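Glycoside hydrolase family 31 (Trueperella pyogenes, PDB 5I0F) degrades cycloalternan, a cyclic glucose oligosaccharide, through a covalent glycosyl-enzyme intermediate, consistent with the retaining mechanism of its family. Local coordinates at residues P357-P362 with R452-E457; A443-W448 with Y496-G501; Q670-L673 with L677-N680; T692-G697 with P724-V729. All coordinates share one frame; numbering follows the deposited sequence.

Interaction 1. Residues P357-P362 with R452-E457; sequences PDFTYP and RRYLVE
F359 and Y454 meet as two aromatic rings that are neither stacked nor set edge-to-face: their planes make 33° and their centroids lie 5.1 Å apart. The approach is lopsided. One corner of the phenylalanine, CE2, is lodged over a face of the tyrosine and comes within 3.5 Å of Y454 CZ, and both CE2 and CZ of F359 come close to the phenol oxygen. Y454 turns its CG between backbone N and carbonyl carbon (chi1 86°), an uncommon choice in a helix, and this swings the ring out from helix 453-457 to the loop. The two side chains cross nearly at a right angle, and both are buried.

A water ties the polar rims together. It sits 2.9 Å from Y361 OH and donates to Y454 OH at 3.0 Å, while also resting over the centre of one face of the F359 ring; CB of D358 covers the opposite face. The Y454 hydroxyl has a further hydrogen-bond partner in the carbonyl oxygen of T339, so two bonds hold the phenol end in place.

On the helix, R453 and E457 form a salt bridge one turn apart, and E457 is also paired with R355 from the chain just ahead of 357-362. Within the TIM-barrel domain, the contact thus joins the long loop between strand 326-329 and helix 370-379 to short helix 453-457, whose R453 and V456 pack on helix 485-506.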
loop_
_atom_site.group_PDB
_atom_site.type_symbol
_atom_site.label_atom_id
_atom_site.label_comp_id
_atom_site.label_asym_id
_atom_site.label_seq_id
_atom_site.Cartn_x
_atom_site.Cartn_y
_atom_site.Cartn_z
ATOM N N PRO A 357 31.111 -12.301 11.175
ATOM C CA PRO A 357 32.379 -12.117 11.912
ATOM C C PRO A 357 33.004 -10.716 11.850
ATOM O O PRO A 357 33.935 -10.456 12.608
ATOM C CB PRO A 357 33.325 -13.138 11.245
ATOM C CG PRO A 357 32.425 -14.171 10.675
ATOM C CD PRO A 357 31.196 -13.423 10.226
ATOM N N ASP A 358 32.534 -9.821 10.979
ATOM C CA ASP A 358 33.001 -8.429 11.004
ATOM C C ASP A 358 32.638 -7.669 12.277
ATOM O O ASP A 358 33.215 -6.629 12.549
ATOM C CB ASP A 358 32.428 -7.606 9.842
ATOM C CG ASP A 358 32.868 -8.097 8.479
ATOM O OD1 ASP A 358 33.815 -8.907 8.363
ATOM O OD2 ASP A 358 32.253 -7.620 7.499
ATOM N N PHE A 359 31.641 -8.133 13.015
ATOM C CA PHE A 359 31.051 -7.329 14.061
ATOM C C PHE A 359 31.402 -7.798 15.458
ATOM O O PHE A 359 31.395 -8.989 15.736
ATOM C CB PHE A 359 29.542 -7.296 13.911
ATOM C CG PHE A 359 29.091 -6.745 12.599
ATOM C CD1 PHE A 359 29.205 -5.380 12.324
ATOM C CD2 PHE A 359 28.605 -7.594 11.601
ATOM C CE1 PHE A 359 28.809 -4.858 11.101
ATOM C CE2 PHE A 359 28.199 -7.079 10.374
ATOM C CZ PHE A 359 28.315 -5.707 10.120
ATOM N N THR A 360 31.690 -6.823 16.313
ATOM C CA THR A 360 31.798 -7.002 17.747
ATOM C C THR A 360 30.696 -6.187 18.391
ATOM O O THR A 360 30.452 -5.042 17.991
ATOM C CB THR A 360 33.160 -6.504 18.252
ATOM O OG1 THR A 360 34.186 -7.189 17.540
ATOM C CG2 THR A 360 33.340 -6.808 19.719
ATOM N N TYR A 361 30.027 -6.780 19.381
ATOM C CA TYR A 361 28.842 -6.172 19.989
ATOM C C TYR A 361 29.193 -5.836 21.443
ATOM O O TYR A 361 29.455 -6.747 22.229
ATOM C CB TYR A 361 27.648 -7.129 19.883
ATOM C CG TYR A 361 27.276 -7.468 18.457
ATOM C CD1 TYR A 361 26.473 -6.620 17.704
ATOM C CD2 TYR A 361 27.729 -8.642 17.849
ATOM C CE1 TYR A 361 26.131 -6.927 16.399
ATOM C CE2 TYR A 361 27.407 -8.951 16.536
ATOM C CZ TYR A 361 26.601 -8.080 15.813
ATOM O OH TYR A 361 26.274 -8.362 14.520
ATOM N N PRO A 362 29.225 -4.537 21.802
ATOM C CA PRO A 362 29.611 -4.182 23.164
ATOM C C PRO A 362 28.650 -4.741 24.205
ATOM O O PRO A 362 27.428 -4.660 24.014
ATOM C CB PRO A 362 29.539 -2.646 23.176
ATOM C CG PRO A 362 29.530 -2.221 21.757
ATOM C CD PRO A 362 28.919 -3.348 20.989
ATOM N N ARG A 452 22.505 -7.307 2.984
ATOM C CA ARG A 452 21.741 -7.909 4.099
ATOM C C ARG A 452 21.897 -9.403 4.265
ATOM O O ARG A 452 21.283 -9.973 5.181
ATOM C CB ARG A 452 20.223 -7.670 3.901
ATOM C CG ARG A 452 19.789 -6.261 4.139
ATOM C CD ARG A 452 19.781 -5.412 2.879
ATOM N NE ARG A 452 19.474 -4.068 3.315
ATOM C CZ ARG A 452 19.899 -2.941 2.770
ATOM N NH1 ARG A 452 20.660 -2.917 1.669
ATOM N NH2 ARG A 452 19.539 -1.808 3.346
ATOM N N ARG A 453 22.662 -10.053 3.387
ATOM C CA ARG A 453 22.707 -11.512 3.349
ATOM C C ARG A 453 23.176 -12.097 4.674
ATOM O O ARG A 453 22.625 -13.101 5.138
ATOM C CB ARG A 453 23.598 -12.010 2.189
ATOM C CG ARG A 453 23.759 -13.534 2.116
ATOM C CD ARG A 453 24.535 -13.962 0.873
ATOM N NE ARG A 453 23.736 -13.724 -0.319
ATOM C CZ ARG A 453 22.733 -14.487 -0.739
ATOM N NH1 ARG A 453 22.367 -15.581 -0.076
ATOM N NH2 ARG A 453 22.064 -14.135 -1.830
ATOM N N TYR A 454 24.165 -11.462 5.294
ATOM C CA TYR A 454 24.699 -11.959 6.597
ATOM C C TYR A 454 23.638 -12.030 7.708
ATOM O O TYR A 454 23.742 -12.875 8.599
ATOM C CB TYR A 454 25.904 -11.155 7.074
ATOM C CG TYR A 454 25.546 -9.924 7.867
ATOM C CD1 TYR A 454 25.256 -8.713 7.235
ATOM C CD2 TYR A 454 25.485 -9.966 9.257
ATOM C CE1 TYR A 454 24.933 -7.594 7.972
ATOM C CE2 TYR A 454 25.146 -8.853 9.993
ATOM C CZ TYR A 454 24.867 -7.672 9.344
ATOM O OH TYR A 454 24.542 -6.573 10.098
ATOM N N LEU A 455 22.627 -11.165 7.647
ATOM C CA LEU A 455 21.517 -11.200 8.620
ATOM C C LEU A 455 20.802 -12.542 8.584
ATOM O O LEU A 455 20.419 -13.067 9.622
ATOM C CB LEU A 455 20.487 -10.093 8.341
ATOM C CG LEU A 455 21.024 -8.674 8.459
ATOM C CD1 LEU A 455 19.983 -7.712 7.906
ATOM C CD2 LEU A 455 21.402 -8.351 9.913
ATOM N N VAL A 456 20.617 -13.073 7.377
ATOM C CA VAL A 456 19.948 -14.341 7.168
ATOM C C VAL A 456 20.946 -15.503 7.352
ATOM O O VAL A 456 20.652 -16.443 8.077
ATOM C CB VAL A 456 19.268 -14.412 5.793
ATOM C CG1 VAL A 456 18.516 -15.706 5.652
ATOM C CG2 VAL A 456 18.262 -13.267 5.621
ATOM N N GLU A 457 22.107 -15.437 6.710
ATOM C CA GLU A 457 23.031 -16.580 6.690
ATOM C C GLU A 457 23.812 -16.758 7.983
ATOM O O GLU A 457 24.045 -17.894 8.379
ATOM C CB GLU A 457 23.986 -16.511 5.492
ATOM C CG GLU A 457 23.256 -16.684 4.178
ATOM C CD GLU A 457 24.168 -16.859 2.987
ATOM O OE1 GLU A 457 25.412 -16.648 3.096
ATOM O OE2 GLU A 457 23.619 -17.195 1.929
HETATM O O HOH W 1 25.196 -6.163 12.961
#

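Interaction 2. Residues A443-W448 with Y496-G501; sequences AGRQWW and YARAYG
This is a buried helix-helix contact on the outside of the TIM barrel, where helix 442-450 crosses helix 485-506 at -61° with the two axes 9.4 Å apart at their closest. The helices come nearest at R445 and A499, whose small side chain is consistent with the close approach: A499 CB lies 3.8 Å from R445 CG, and the arginine's aliphatic part runs across it. Beyond that point the chain of R445 bends at chi3 (-68°), which lays its guanidinium flat on that of R498, with planes 17° apart and R445 NH1 3.5 Å from R498 CZ. Stacking of two like charges is made tolerable, probably, by their acceptors: R445 pairs with E442 and also donates to the carbonyl of L439, while R498 has a long, weak ion pair with D502.

At the other end of the interface the chemistry changes. W448 NE1 donates to Y500 OH over 2.9 Å, a bent bond that leaves the indole plane at a tilt, and the two rings meet rim to rim. Q388 is a second partner of the Y500 hydroxyl. W448 also packs on L409 of helix 400-412, and Y500 reaches T466 of strand 463-466 and T513 of strand 513-515, so the pair lies between helix 400-412 and the barrel strands.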
loop_
_atom_site.group_PDB
_atom_site.type_symbol
_atom_site.label_atom_id
_atom_site.label_comp_id
_atom_site.label_asym_id
_atom_site.label_seq_id
_atom_site.Cartn_x
_atom_site.Cartn_y
_atom_site.Cartn_z
ATOM N N ALA A 443 20.380 -8.116 -11.226
ATOM C CA ALA A 443 21.638 -7.567 -10.729
ATOM C C ALA A 443 21.419 -6.473 -9.685
ATOM O O ALA A 443 22.123 -6.436 -8.681
ATOM C CB ALA A 443 22.506 -7.053 -11.881
ATOM N N GLY A 444 20.428 -5.612 -9.894
ATOM C CA GLY A 444 20.092 -4.573 -8.908
ATOM C C GLY A 444 19.512 -5.118 -7.598
ATOM O O GLY A 444 19.863 -4.650 -6.524
ATOM N N ARG A 445 18.636 -6.113 -7.700
ATOM C CA ARG A 445 18.062 -6.785 -6.542
ATOM C C ARG A 445 19.155 -7.498 -5.736
ATOM O O ARG A 445 19.183 -7.430 -4.489
ATOM C CB ARG A 445 16.973 -7.772 -6.953
ATOM C CG ARG A 445 15.731 -7.094 -7.520
ATOM C CD ARG A 445 14.576 -8.061 -7.718
ATOM N NE ARG A 445 14.801 -9.051 -8.777
ATOM C CZ ARG A 445 14.494 -8.900 -10.069
ATOM N NH1 ARG A 445 14.741 -9.884 -10.903
ATOM N NH2 ARG A 445 13.961 -7.784 -10.544
ATOM N N GLN A 446 20.063 -8.159 -6.447
ATOM C CA GLN A 446 21.172 -8.849 -5.792
ATOM C C GLN A 446 22.131 -7.900 -5.078
ATOM O O GLN A 446 22.546 -8.211 -3.948
ATOM C CB GLN A 446 21.893 -9.817 -6.732
ATOM C CG GLN A 446 21.017 -11.061 -6.873
ATOM C CD GLN A 446 21.584 -12.169 -7.710
ATOM O OE1 GLN A 446 22.740 -12.131 -8.127
ATOM N NE2 GLN A 446 20.764 -13.190 -7.950
ATOM N N TRP A 447 22.436 -6.760 -5.698
ATOM C CA TRP A 447 23.331 -5.781 -5.092
ATOM C C TRP A 447 22.760 -5.285 -3.762
ATOM O O TRP A 447 23.455 -5.242 -2.759
ATOM C CB TRP A 447 23.614 -4.594 -6.039
ATOM C CG TRP A 447 24.787 -3.813 -5.579
ATOM C CD1 TRP A 447 26.074 -3.929 -6.022
ATOM C CD2 TRP A 447 24.804 -2.825 -4.547
ATOM N NE1 TRP A 447 26.892 -3.061 -5.335
ATOM C CE2 TRP A 447 26.141 -2.380 -4.417
ATOM C CE3 TRP A 447 23.820 -2.272 -3.717
ATOM C CZ2 TRP A 447 26.515 -1.410 -3.508
ATOM C CZ3 TRP A 447 24.195 -1.318 -2.796
ATOM C CH2 TRP A 447 25.539 -0.899 -2.692
ATOM N N TRP A 448 21.500 -4.885 -3.774
ATOM C CA TRP A 448 20.849 -4.373 -2.586
ATOM C C TRP A 448 20.749 -5.429 -1.481
ATOM O O TRP A 448 21.092 -5.152 -0.324
ATOM C CB TRP A 448 19.440 -3.883 -2.955
ATOM C CG TRP A 448 18.720 -3.226 -1.818
ATOM C CD1 TRP A 448 17.669 -3.734 -1.105
ATOM C CD2 TRP A 448 18.999 -1.941 -1.255
ATOM N NE1 TRP A 448 17.272 -2.840 -0.148
ATOM C CE2 TRP A 448 18.062 -1.726 -0.226
ATOM C CE3 TRP A 448 19.936 -0.945 -1.531
ATOM C CZ2 TRP A 448 18.041 -0.568 0.534
ATOM C CZ3 TRP A 448 19.932 0.212 -0.762
ATOM C CH2 TRP A 448 18.963 0.398 0.247
ATOM N N TYR A 496 10.494 -5.032 -5.136
ATOM C CA TYR A 496 11.031 -4.916 -3.773
ATOM C C TYR A 496 10.768 -6.175 -2.935
ATOM O O TYR A 496 11.700 -6.769 -2.362
ATOM C CB TYR A 496 10.415 -3.674 -3.144
ATOM C CG TYR A 496 10.673 -3.376 -1.688
ATOM C CD1 TYR A 496 11.903 -3.614 -1.075
ATOM C CD2 TYR A 496 9.656 -2.823 -0.910
ATOM C CE1 TYR A 496 12.106 -3.287 0.275
ATOM C CE2 TYR A 496 9.845 -2.494 0.415
ATOM C CZ TYR A 496 11.076 -2.735 1.014
ATOM O OH TYR A 496 11.248 -2.397 2.349
ATOM N N ALA A 497 9.510 -6.572 -2.862
ATOM C CA ALA A 497 9.135 -7.800 -2.136
ATOM C C ALA A 497 9.832 -9.006 -2.752
ATOM O O ALA A 497 10.413 -9.822 -2.031
ATOM C CB ALA A 497 7.620 -7.994 -2.127
ATOM N N ARG A 498 9.819 -9.100 -4.076
ATOM C CA ARG A 498 10.553 -10.150 -4.782
ATOM C C ARG A 498 12.036 -10.221 -4.402
ATOM O O ARG A 498 12.572 -11.302 -4.186
ATOM C CB ARG A 498 10.436 -9.958 -6.287
ATOM C CG ARG A 498 11.198 -10.983 -7.106
ATOM C CD ARG A 498 11.042 -10.772 -8.593
ATOM N NE ARG A 498 11.745 -11.833 -9.328
ATOM C CZ ARG A 498 11.883 -11.887 -10.646
ATOM N NH1 ARG A 498 11.371 -10.948 -11.421
ATOM N NH2 ARG A 498 12.549 -12.899 -11.188
ATOM N N ALA A 499 12.706 -9.070 -4.352
ATOM C CA ALA A 499 14.158 -9.026 -4.038
ATOM C C ALA A 499 14.453 -9.728 -2.720
ATOM O O ALA A 499 15.367 -10.535 -2.644
ATOM C CB ALA A 499 14.638 -7.586 -3.960
ATOM N N TYR A 500 13.658 -9.427 -1.685
ATOM C CA TYR A 500 13.909 -9.999 -0.360
ATOM C C TYR A 500 13.436 -11.461 -0.261
ATOM O O TYR A 500 14.091 -12.285 0.403
ATOM C CB TYR A 500 13.304 -9.132 0.734
ATOM C CG TYR A 500 14.094 -7.879 1.034
ATOM C CD1 TYR A 500 13.925 -6.700 0.282
ATOM C CD2 TYR A 500 15.010 -7.859 2.072
ATOM C CE1 TYR A 500 14.643 -5.547 0.585
ATOM C CE2 TYR A 500 15.719 -6.709 2.392
ATOM C CZ TYR A 500 15.541 -5.559 1.647
ATOM O OH TYR A 500 16.236 -4.425 2.022
ATOM N N GLY A 501 12.330 -11.789 -0.932
ATOM C CA GLY A 501 11.908 -13.189 -1.069
ATOM C C GLY A 501 13.005 -14.056 -1.678
ATOM O O GLY A 501 13.307 -15.134 -1.166
#

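Interaction 3. Residues Q670-L673 with L677-N680; sequences QYML and LLIN
I679, the residue most covered here, lies against the ring of Y671, its partner in an antiparallel hydrogen-bonded pair. CB of the isoleucine sits over one face, 3.9 Å from the ring centroid and 20° off the normal, a CH-pi contact; CG1 reaches Y671 CE2 and CG2 reaches the phenol oxygen, so both branches touch the aromatic. The tyrosine takes the position with CG between backbone N and carbonyl carbon (chi1 62°), which folds the ring across its neighbour, and its hydroxyl is held by the carbonyl oxygen of F584. Between the two backbones runs a pair of hydrogen bonds: I679 N reaches Y671 O at 2.8 Å, almost straight, and Y671 N returns to I679 O at 3.1 Å.

Q670 has the next largest share. Its CA lies 3.3 Å from I679 O in a CA-H...O contact, and its extended side chain carries NE2 past the methyls of L678 to a hydrogen bond with the carbonyl oxygen of Y693. L677, third in order, closes the ladder by accepting L673 N at 2.8 Å, and its side chain shares with L673, Y671 and I679 the sheet face reverse to that of M672 and L678. There M672 SD touches L678 CD1 at 3.7 Å.

The segments form a beta hairpin inside the C-terminal antiparallel sheet, flanked by strand 651-652 next to 671-673 and strand 725-728 next to 677-679.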
loop_
_atom_site.group_PDB
_atom_site.type_symbol
_atom_site.label_atom_id
_atom_site.label_comp_id
_atom_site.label_asym_id
_atom_site.label_seq_id
_atom_site.Cartn_x
_atom_site.Cartn_y
_atom_site.Cartn_z
ATOM N N GLN A 670 -19.322 -9.275 6.930
ATOM C CA GLN A 670 -19.147 -10.698 7.271
ATOM C C GLN A 670 -18.369 -11.346 6.158
ATOM O O GLN A 670 -18.383 -10.879 5.021
ATOM C CB GLN A 670 -20.433 -11.502 7.557
ATOM C CG GLN A 670 -21.750 -10.919 7.139
ATOM C CD GLN A 670 -22.954 -11.791 7.479
ATOM O OE1 GLN A 670 -23.774 -11.420 8.304
ATOM N NE2 GLN A 670 -23.097 -12.912 6.786
ATOM N N TYR A 671 -17.680 -12.426 6.501
ATOM C CA TYR A 671 -16.855 -13.116 5.545
ATOM C C TYR A 671 -16.634 -14.555 5.986
ATOM O O TYR A 671 -16.801 -14.885 7.154
ATOM C CB TYR A 671 -15.507 -12.387 5.397
ATOM C CG TYR A 671 -14.677 -12.337 6.657
ATOM C CD1 TYR A 671 -14.846 -11.309 7.598
ATOM C CD2 TYR A 671 -13.721 -13.323 6.919
ATOM C CE1 TYR A 671 -14.089 -11.271 8.762
ATOM C CE2 TYR A 671 -12.945 -13.286 8.060
ATOM C CZ TYR A 671 -13.127 -12.261 8.980
ATOM O OH TYR A 671 -12.385 -12.236 10.149
ATOM N N MET A 672 -16.238 -15.383 5.030
ATOM C CA MET A 672 -15.855 -16.744 5.308
ATOM C C MET A 672 -14.353 -16.760 5.617
ATOM O O MET A 672 -13.557 -16.036 4.981
ATOM C CB MET A 672 -16.181 -17.655 4.111
ATOM C CG MET A 672 -17.663 -17.716 3.731
ATOM S SD MET A 672 -18.700 -18.402 5.038
ATOM C CE MET A 672 -18.044 -20.059 5.218
ATOM N N LEU A 673 -13.972 -17.570 6.602
ATOM C CA LEU A 673 -12.577 -17.875 6.847
ATOM C C LEU A 673 -12.412 -19.298 6.389
ATOM O O LEU A 673 -12.815 -20.217 7.095
ATOM C CB LEU A 673 -12.210 -17.744 8.329
ATOM C CG LEU A 673 -10.719 -17.945 8.623
ATOM C CD1 LEU A 673 -9.889 -16.826 8.029
ATOM C CD2 LEU A 673 -10.486 -18.040 10.115
ATOM N N LEU A 677 -16.071 -21.677 8.107
ATOM C CA LEU A 677 -16.390 -20.724 9.163
ATOM C C LEU A 677 -16.878 -19.407 8.604
ATOM O O LEU A 677 -16.217 -18.804 7.748
ATOM C CB LEU A 677 -15.171 -20.488 10.058
ATOM C CG LEU A 677 -14.593 -21.704 10.789
ATOM C CD1 LEU A 677 -13.417 -21.255 11.626
ATOM C CD2 LEU A 677 -15.638 -22.411 11.642
ATOM N N LEU A 678 -18.033 -18.959 9.087
ATOM C CA LEU A 678 -18.576 -17.649 8.767
ATOM C C LEU A 678 -18.299 -16.714 9.951
ATOM O O LEU A 678 -18.729 -17.008 11.079
ATOM C CB LEU A 678 -20.093 -17.758 8.509
ATOM C CG LEU A 678 -20.839 -16.455 8.168
ATOM C CD1 LEU A 678 -20.112 -15.673 7.105
ATOM C CD2 LEU A 678 -22.251 -16.755 7.695
ATOM N N ILE A 679 -17.592 -15.606 9.693
ATOM C CA ILE A 679 -17.167 -14.681 10.741
ATOM C C ILE A 679 -17.925 -13.362 10.653
ATOM O O ILE A 679 -18.114 -12.841 9.562
ATOM C CB ILE A 679 -15.659 -14.322 10.631
ATOM C CG1 ILE A 679 -14.802 -15.531 10.213
ATOM C CG2 ILE A 679 -15.171 -13.669 11.924
ATOM C CD1 ILE A 679 -14.893 -16.726 11.131
ATOM N N ASN A 680 -18.295 -12.791 11.788
ATOM C CA ASN A 680 -18.972 -11.501 11.806
ATOM C C ASN A 680 -18.505 -10.630 12.969
ATOM O O ASN A 680 -19.170 -10.589 14.030
ATOM C CB ASN A 680 -20.497 -11.669 11.809
ATOM C CG ASN A 680 -21.228 -10.357 11.577
ATOM O OD1 ASN A 680 -20.608 -9.337 11.237
ATOM N ND2 ASN A 680 -22.548 -10.366 11.766
#

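Interaction 4. Residues T692-G697 with P724-V729; sequences TYLPEG and PVYRRV
L694 overlaps the aromatic ring of Y726, pressing its CD2 methyl on one face. The contact packs two antiparallel sheets face to face, as in a beta sandwich, in the C-terminal domain of this family 31 enzyme: strand 689-694 pairs with strand 712-717, whereas strand 725-728 belongs to the larger sheet, and no hydrogen bond passes directly between the two segments. Packing of side chains therefore bridges backbones that stay well apart, with the CA atoms of L694 and Y726 8.5 Å from each other.

The CD2 methyl stands 4.1 Å from the ring centroid and 21° off the normal, a CH-pi arrangement shifted toward the CG side of the ring, where the CD2 to CG distance is 3.8 Å. Leucine and tyrosine side chains cross at about a right angle. In Y726, CG lies anti to the carbonyl carbon (chi1 -61°), and the ring reaches across the gap between the strands past T692, which slides by it in the opposite direction. CE1 of the tyrosine is 3.8 Å from T692 CG2, and P724 CB approaches the threonine hydroxyl from the other segment.

Around this apolar centre, V714 of strand 712-717 and W699 of strand 698-701 pack on both L694 and Y726, and L678 adds to the leucine's surroundings. The hydroxyl of T692 is hydrogen-bonded by ND2 of N680. It shares a water with the tyrosine as well: lying in the plane of the Y726 ring at its edge, this water is 2.6 Å from T692 OG1 and 2.8 Å from Y726 OH.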
loop_
_atom_site.group_PDB
_atom_site.type_symbol
_atom_site.label_atom_id
_atom_site.label_comp_id
_atom_site.label_asym_id
_atom_site.label_seq_id
_atom_site.Cartn_x
_atom_site.Cartn_y
_atom_site.Cartn_z
ATOM N N THR A 692 -26.251 -11.707 12.334
ATOM C CA THR A 692 -25.523 -12.271 11.209
ATOM C C THR A 692 -26.514 -12.851 10.191
ATOM O O THR A 692 -27.472 -13.522 10.579
ATOM C CB THR A 692 -24.584 -13.368 11.764
ATOM O OG1 THR A 692 -23.676 -12.758 12.682
ATOM C CG2 THR A 692 -23.793 -14.059 10.682
ATOM N N TYR A 693 -26.297 -12.581 8.899
ATOM C CA TYR A 693 -27.038 -13.296 7.855
ATOM C C TYR A 693 -26.375 -14.640 7.588
ATOM O O TYR A 693 -25.176 -14.698 7.259
ATOM C CB TYR A 693 -27.183 -12.490 6.540
ATOM C CG TYR A 693 -27.929 -13.299 5.490
ATOM C CD1 TYR A 693 -29.302 -13.551 5.622
ATOM C CD2 TYR A 693 -27.254 -13.885 4.414
ATOM C CE1 TYR A 693 -29.982 -14.341 4.698
ATOM C CE2 TYR A 693 -27.922 -14.651 3.478
ATOM C CZ TYR A 693 -29.285 -14.883 3.626
ATOM O OH TYR A 693 -29.929 -15.664 2.713
ATOM N N LEU A 694 -27.156 -15.719 7.717
ATOM C CA LEU A 694 -26.697 -17.060 7.369
ATOM C C LEU A 694 -27.250 -17.435 6.014
ATOM O O LEU A 694 -28.464 -17.358 5.801
ATOM C CB LEU A 694 -27.169 -18.108 8.390
ATOM C CG LEU A 694 -26.721 -17.923 9.825
ATOM C CD1 LEU A 694 -27.382 -18.989 10.692
ATOM C CD2 LEU A 694 -25.197 -17.986 9.926
ATOM N N PRO A 695 -26.381 -17.844 5.084
ATOM C CA PRO A 695 -26.882 -18.384 3.816
ATOM C C PRO A 695 -27.410 -19.819 3.973
ATOM O O PRO A 695 -27.272 -20.403 5.044
ATOM C CB PRO A 695 -25.661 -18.313 2.887
ATOM C CG PRO A 695 -24.479 -18.203 3.767
ATOM C CD PRO A 695 -24.906 -17.791 5.142
ATOM N N GLU A 696 -27.996 -20.369 2.911
ATOM C CA GLU A 696 -28.674 -21.675 2.968
ATOM C C GLU A 696 -27.734 -22.775 3.470
ATOM O O GLU A 696 -26.530 -22.732 3.215
ATOM C CB GLU A 696 -29.228 -22.081 1.591
ATOM C CG GLU A 696 -30.339 -21.193 1.033
ATOM C CD GLU A 696 -31.704 -21.426 1.671
ATOM O OE1 GLU A 696 -32.154 -22.600 1.801
ATOM O OE2 GLU A 696 -32.350 -20.413 2.029
ATOM N N GLY A 697 -28.309 -23.740 4.185
ATOM C CA GLY A 697 -27.572 -24.827 4.825
ATOM C C GLY A 697 -27.727 -24.726 6.325
ATOM O O GLY A 697 -28.307 -23.762 6.822
ATOM N N PRO A 724 -19.151 -13.493 16.882
ATOM C CA PRO A 724 -20.022 -14.417 16.170
ATOM C C PRO A 724 -19.302 -15.181 15.052
ATOM O O PRO A 724 -18.709 -14.579 14.141
ATOM C CB PRO A 724 -21.135 -13.514 15.624
ATOM C CG PRO A 724 -21.164 -12.358 16.559
ATOM C CD PRO A 724 -19.730 -12.141 16.942
ATOM N N VAL A 725 -19.326 -16.499 15.173
ATOM C CA VAL A 725 -18.649 -17.398 14.270
ATOM C C VAL A 725 -19.550 -18.606 14.130
ATOM O O VAL A 725 -19.955 -19.184 15.152
ATOM C CB VAL A 725 -17.266 -17.854 14.806
ATOM C CG1 VAL A 725 -16.683 -18.971 13.935
ATOM C CG2 VAL A 725 -16.289 -16.675 14.868
ATOM N N TYR A 726 -19.850 -18.978 12.887
ATOM C CA TYR A 726 -20.733 -20.112 12.595
ATOM C C TYR A 726 -20.003 -21.103 11.701
ATOM O O TYR A 726 -19.339 -20.697 10.754
ATOM C CB TYR A 726 -22.013 -19.611 11.926
ATOM C CG TYR A 726 -22.788 -18.659 12.815
ATOM C CD1 TYR A 726 -22.496 -17.309 12.824
ATOM C CD2 TYR A 726 -23.794 -19.127 13.681
ATOM C CE1 TYR A 726 -23.196 -16.422 13.634
ATOM C CE2 TYR A 726 -24.506 -18.252 14.506
ATOM C CZ TYR A 726 -24.209 -16.900 14.479
ATOM O OH TYR A 726 -24.869 -15.993 15.281
ATOM N N ARG A 727 -20.087 -22.391 12.039
ATOM C CA ARG A 727 -19.437 -23.448 11.276
ATOM C C ARG A 727 -20.469 -24.224 10.480
ATOM O O ARG A 727 -21.509 -24.601 11.033
ATOM C CB ARG A 727 -18.706 -24.419 12.210
ATOM C CG ARG A 727 -17.956 -25.554 11.498
ATOM C CD ARG A 727 -17.630 -26.710 12.445
ATOM N NE ARG A 727 -16.819 -26.225 13.541
ATOM C CZ ARG A 727 -16.994 -26.455 14.844
ATOM N NH1 ARG A 727 -17.963 -27.248 15.329
ATOM N NH2 ARG A 727 -16.140 -25.879 15.696
ATOM N N ARG A 728 -20.175 -24.503 9.210
ATOM C CA ARG A 728 -21.083 -25.327 8.393
ATOM C C ARG A 728 -21.294 -26.671 9.062
ATOM O O ARG A 728 -20.351 -27.270 9.568
ATOM C CB ARG A 728 -20.529 -25.582 7.003
ATOM C CG ARG A 728 -20.432 -24.348 6.121
ATOM C CD ARG A 728 -20.307 -24.705 4.647
ATOM N NE ARG A 728 -19.230 -25.668 4.376
ATOM C CZ ARG A 728 -18.897 -26.105 3.158
ATOM N NH1 ARG A 728 -19.534 -25.668 2.084
ATOM N NH2 ARG A 728 -17.913 -26.982 3.002
ATOM N N VAL A 729 -22.539 -27.132 9.088
ATOM C CA VAL A 729 -22.853 -28.425 9.679
ATOM C C VAL A 729 -22.622 -29.486 8.612
ATOM O O VAL A 729 -23.318 -29.526 7.616
ATOM C CB VAL A 729 -24.294 -28.477 10.221
ATOM C CG1 VAL A 729 -24.721 -29.912 10.550
ATOM C CG2 VAL A 729 -24.407 -27.587 11.449
HETATM O O HOH W 2 -24.602 -13.173 15.117
#

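How the interactions relate
All four contacts are buried, but they fall into two distant neighbourhoods. Interactions 1 and 2 share the TIM-barrel domain, with centres about 19 Å apart; R452, in the 452-457 segment, packs on Y500 of the second, and helices 442-450 and 453-457 are consecutive. Interactions 3 and 4 belong to the C-terminal domain, only about 8 Å apart between centres, and strands 677-679 and 725-728 are neighbours in one sheet. Chemistry follows place. Backbone bonds dominate within the hairpin of interaction 3, while side chains alone, with a water, span the sheets in interaction 4. A water also bridges the two tyrosine hydroxyls, Y361 and Y454, in interaction 1, whereas interaction 2 combines stacked arginines with a direct indole-phenol bond.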